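Local coordinates for protein ATP phosphoribosyltransferase (Methanobacterium thermoautotrophicum, PDB 2VD3) that probably catalyses the magnesium-dependent condensation of ATP with 5-phosphoribosyl 1-diphosphate, the first step of histidine biosynthesis and its main point of control, at residues E84-G92 and R204-E214. Sequence-based numbering, arbitrary orientation.
Sequences EILEDLKYG and RTGIRGVIDAE
L89, just after strand 84-88, meets I207 and I211 of helix 197-212, a helix-on-sheet contact in the periplasmic-binding-protein-like catalytic part of this long-form HisG. The axes of strand 84-88 and helix 204-212 run 31° from parallel. The tight part is apolar: CD2 of L89 sits 3.4 Å from CD1 of I211 and 3.6 Å from CG2 of I207, and all three residues are buried. L89 also touches V184 of the paired strand 173-188 and I70 of strand 68-72, so the leucine joins helix to sheet.

The other side is polar and more exposed. L86 and E87 form a classic beta bulge opposite L186 of strand 173-188, with backbone bonds from both to L186, and the side chains of both meet the helix. With CG of E87 beside the backbone N (chi1 -61°) and the chain bent at chi2, its carboxylate is set between two arginines. OE1 accepts the N-H of R204 NE at 2.9 Å through its anti lone pair, 15° out of the guanidinium plane. OE2 lies 3.1 Å from NE of R208 but well out of that guanidinium plane, so the pairing is one of charge alone; D212 extends the network. R204, its chain extended from CG to NE, carries L86 CD2 over one guanidinium face, reaches L86 O weakly from NH1, and pairs through NH2 with E201.

On the solvent side, exposed K90 reaches I211 near the end of the helix and E214 beyond it. K90 N donates to D88 OD1 in an Asx turn; OD1 also pairs with R93, and OD2 with S183 and K185. The aliphatic part of K90 lies along I211 CG2, and NZ is gripped twice: by I211 O at 3.0 Å, with the donor tilted from the carbonyl plane, and by the anti lone pair of E214 OE1 at 2.7 Å.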
loop_
_atom_site.group_PDB
_atom_site.type_symbol
_atom_site.label_atom_id
_atom_site.label_comp_id
_atom_site.label_asym_id
_atom_site.label_seq_id
_atom_site.Cartn_x
_atom_site.Cartn_y
_atom_site.Cartn_z
ATOM N N GLU A 84 -3.180 -35.874 -7.614
ATOM C CA GLU A 84 -3.437 -36.202 -9.023
ATOM C C GLU A 84 -3.451 -34.922 -9.873
ATOM O O GLU A 84 -4.201 -34.009 -9.568
ATOM C CB GLU A 84 -4.792 -36.912 -9.181
ATOM C CG GLU A 84 -5.030 -38.103 -8.251
ATOM C CD GLU A 84 -3.962 -39.178 -8.382
ATOM O OE1 GLU A 84 -3.592 -39.756 -7.354
ATOM O OE2 GLU A 84 -3.474 -39.432 -9.502
ATOM N N ILE A 85 -2.631 -34.860 -10.923
ATOM C CA ILE A 85 -2.679 -33.742 -11.880
ATOM C C ILE A 85 -3.778 -34.023 -12.905
ATOM O O ILE A 85 -3.723 -35.026 -13.606
ATOM C CB ILE A 85 -1.310 -33.499 -12.603
ATOM C CG1 ILE A 85 -0.224 -33.084 -11.605
ATOM C CG2 ILE A 85 -1.444 -32.430 -13.699
ATOM C CD1 ILE A 85 1.193 -33.126 -12.180
ATOM N N LEU A 86 -4.765 -33.131 -12.986
ATOM C CA LEU A 86 -5.911 -33.300 -13.888
ATOM C C LEU A 86 -5.750 -32.653 -15.265
ATOM O O LEU A 86 -6.105 -33.262 -16.278
ATOM C CB LEU A 86 -7.200 -32.795 -13.226
ATOM C CG LEU A 86 -7.726 -33.592 -12.013
ATOM C CD1 LEU A 86 -9.109 -33.101 -11.625
ATOM C CD2 LEU A 86 -7.736 -35.109 -12.289
ATOM N N GLU A 87 -5.236 -31.422 -15.296
ATOM C CA GLU A 87 -5.093 -30.646 -16.530
ATOM C C GLU A 87 -3.921 -29.700 -16.431
ATOM O O GLU A 87 -3.630 -29.176 -15.354
ATOM C CB GLU A 87 -6.333 -29.779 -16.798
ATOM C CG GLU A 87 -7.648 -30.509 -16.974
ATOM C CD GLU A 87 -7.658 -31.430 -18.173
ATOM O OE1 GLU A 87 -8.305 -32.484 -18.089
ATOM O OE2 GLU A 87 -7.031 -31.105 -19.199
ATOM N N ASP A 88 -3.252 -29.469 -17.552
ATOM C CA ASP A 88 -2.343 -28.344 -17.639
ATOM C C ASP A 88 -3.178 -27.140 -18.048
ATOM O O ASP A 88 -4.031 -27.247 -18.930
ATOM C CB ASP A 88 -1.219 -28.599 -18.634
ATOM C CG ASP A 88 -0.306 -27.399 -18.785
ATOM O OD1 ASP A 88 -0.728 -26.422 -19.432
ATOM O OD2 ASP A 88 0.825 -27.420 -18.253
ATOM N N LEU A 89 -2.938 -25.999 -17.403
ATOM C CA LEU A 89 -3.794 -24.822 -17.596
ATOM C C LEU A 89 -3.255 -23.766 -18.561
ATOM O O LEU A 89 -3.897 -22.738 -18.784
ATOM C CB LEU A 89 -4.181 -24.212 -16.247
ATOM C CG LEU A 89 -4.939 -25.182 -15.342
ATOM C CD1 LEU A 89 -5.142 -24.597 -13.958
ATOM C CD2 LEU A 89 -6.262 -25.614 -15.964
ATOM N N LYS A 90 -2.077 -24.034 -19.124
ATOM C CA LYS A 90 -1.508 -23.278 -20.243
ATOM C C LYS A 90 -1.179 -21.818 -19.964
ATOM O O LYS A 90 -1.036 -21.024 -20.886
ATOM C CB LYS A 90 -2.371 -23.420 -21.508
ATOM C CG LYS A 90 -2.049 -24.674 -22.309
ATOM C CD LYS A 90 -3.144 -25.032 -23.309
ATOM C CE LYS A 90 -3.109 -24.155 -24.553
ATOM N NZ LYS A 90 -4.429 -24.156 -25.263
ATOM N N TYR A 91 -1.037 -21.473 -18.692
ATOM C CA TYR A 91 -0.572 -20.144 -18.311
ATOM C C TYR A 91 0.459 -20.265 -17.193
ATOM O O TYR A 91 0.665 -21.350 -16.633
ATOM C CB TYR A 91 -1.755 -19.242 -17.911
ATOM C CG TYR A 91 -2.319 -19.475 -16.517
ATOM C CD1 TYR A 91 -3.233 -20.501 -16.265
ATOM C CD2 TYR A 91 -1.935 -18.661 -15.450
ATOM C CE1 TYR A 91 -3.759 -20.705 -14.981
ATOM C CE2 TYR A 91 -2.441 -18.855 -14.172
ATOM C CZ TYR A 91 -3.353 -19.873 -13.938
ATOM O OH TYR A 91 -3.845 -20.042 -12.665
ATOM N N GLY A 92 1.114 -19.155 -16.878
ATOM C CA GLY A 92 2.082 -19.124 -15.784
ATOM C C GLY A 92 3.269 -20.022 -16.039
ATOM O O GLY A 92 3.765 -20.678 -15.140
ATOM N N ARG A 204 -14.048 -29.956 -14.540
ATOM C CA ARG A 204 -12.956 -30.283 -15.452
ATOM C C ARG A 204 -13.345 -30.046 -16.910
ATOM O O ARG A 204 -12.554 -29.503 -17.675
ATOM C CB ARG A 204 -12.518 -31.730 -15.249
ATOM C CG ARG A 204 -11.171 -32.090 -15.823
ATOM C CD ARG A 204 -10.907 -33.557 -15.547
ATOM N NE ARG A 204 -9.640 -34.031 -16.093
ATOM C CZ ARG A 204 -9.203 -35.286 -15.988
ATOM N NH1 ARG A 204 -8.030 -35.626 -16.512
ATOM N NH2 ARG A 204 -9.932 -36.207 -15.361
ATOM N N THR A 205 -14.558 -30.449 -17.298
ATOM C CA THR A 205 -15.046 -30.177 -18.652
ATOM C C THR A 205 -15.135 -28.669 -18.904
ATOM O O THR A 205 -14.744 -28.193 -19.964
ATOM C CB THR A 205 -16.417 -30.849 -18.937
ATOM O OG1 THR A 205 -16.381 -32.222 -18.523
ATOM C CG2 THR A 205 -16.757 -30.795 -20.425
ATOM N N GLY A 206 -15.630 -27.923 -17.913
ATOM C CA GLY A 206 -15.796 -26.470 -18.026
ATOM C C GLY A 206 -14.467 -25.786 -18.249
ATOM O O GLY A 206 -14.301 -25.018 -19.202
ATOM N N ILE A 207 -13.516 -26.087 -17.367
ATOM C CA ILE A 207 -12.137 -25.604 -17.456
ATOM C C ILE A 207 -11.420 -26.093 -18.727
ATOM O O ILE A 207 -10.805 -25.292 -19.449
ATOM C CB ILE A 207 -11.340 -25.981 -16.175
ATOM C CG1 ILE A 207 -11.623 -24.962 -15.064
ATOM C CG2 ILE A 207 -9.840 -26.098 -16.462
ATOM C CD1 ILE A 207 -11.167 -25.379 -13.684
ATOM N N ARG A 208 -11.511 -27.392 -19.010
ATOM C CA ARG A 208 -10.859 -27.955 -20.199
ATOM C C ARG A 208 -11.362 -27.243 -21.449
ATOM O O ARG A 208 -10.570 -26.900 -22.324
ATOM C CB ARG A 208 -11.046 -29.477 -20.282
ATOM C CG ARG A 208 -10.150 -30.219 -21.299
ATOM C CD ARG A 208 -8.758 -29.570 -21.443
ATOM N NE ARG A 208 -7.781 -30.415 -22.136
ATOM C CZ ARG A 208 -6.810 -29.954 -22.928
ATOM N NH1 ARG A 208 -5.967 -30.795 -23.504
ATOM N NH2 ARG A 208 -6.684 -28.653 -23.156
ATOM N N GLY A 209 -12.670 -26.988 -21.493
ATOM C CA GLY A 209 -13.304 -26.187 -22.541
ATOM C C GLY A 209 -12.750 -24.781 -22.753
ATOM O O GLY A 209 -12.624 -24.334 -23.890
ATOM N N VAL A 210 -12.420 -24.083 -21.670
ATOM C CA VAL A 210 -11.831 -22.738 -21.755
ATOM C C VAL A 210 -10.408 -22.790 -22.316
ATOM O O VAL A 210 -9.989 -21.883 -23.038
ATOM C CB VAL A 210 -11.850 -22.016 -20.380
ATOM C CG1 VAL A 210 -11.012 -20.742 -20.390
ATOM C CG2 VAL A 210 -13.280 -21.696 -19.984
ATOM N N ILE A 211 -9.681 -23.856 -21.991
ATOM C CA ILE A 211 -8.306 -24.024 -22.450
ATOM C C ILE A 211 -8.239 -24.308 -23.942
ATOM O O ILE A 211 -7.320 -23.852 -24.629
ATOM C CB ILE A 211 -7.583 -25.148 -21.669
ATOM C CG1 ILE A 211 -7.253 -24.673 -20.252
ATOM C CG2 ILE A 211 -6.299 -25.569 -22.377
ATOM C CD1 ILE A 211 -7.018 -25.800 -19.322
ATOM N N ASP A 212 -9.209 -25.064 -24.445
ATOM C CA ASP A 212 -9.257 -25.377 -25.866
ATOM C C ASP A 212 -9.756 -24.196 -26.686
ATOM O O ASP A 212 -9.638 -24.195 -27.915
ATOM C CB ASP A 212 -10.124 -26.616 -26.125
ATOM C CG ASP A 212 -9.546 -27.882 -25.504
ATOM O OD1 ASP A 212 -8.304 -27.978 -25.363
ATOM O OD2 ASP A 212 -10.344 -28.783 -25.156
ATOM N N ALA A 213 -10.315 -23.196 -26.008
ATOM C CA ALA A 213 -10.772 -21.977 -26.683
ATOM C C ALA A 213 -9.638 -20.968 -26.886
ATOM O O ALA A 213 -9.806 -19.990 -27.621
ATOM C CB ALA A 213 -11.943 -21.337 -25.925
ATOM N N GLU A 214 -8.496 -21.211 -26.236
ATOM C CA GLU A 214 -7.354 -20.298 -26.297
ATOM C C GLU A 214 -6.836 -20.179 -27.723
ATOM O O GLU A 214 -6.606 -21.183 -28.394
ATOM C CB GLU A 214 -6.233 -20.720 -25.334
ATOM C CG GLU A 214 -4.922 -19.895 -25.434
ATOM C CD GLU A 214 -3.872 -20.520 -26.376
ATOM O OE1 GLU A 214 -3.635 -21.749 -26.283
ATOM O OE2 GLU A 214 -3.269 -19.783 -27.198
#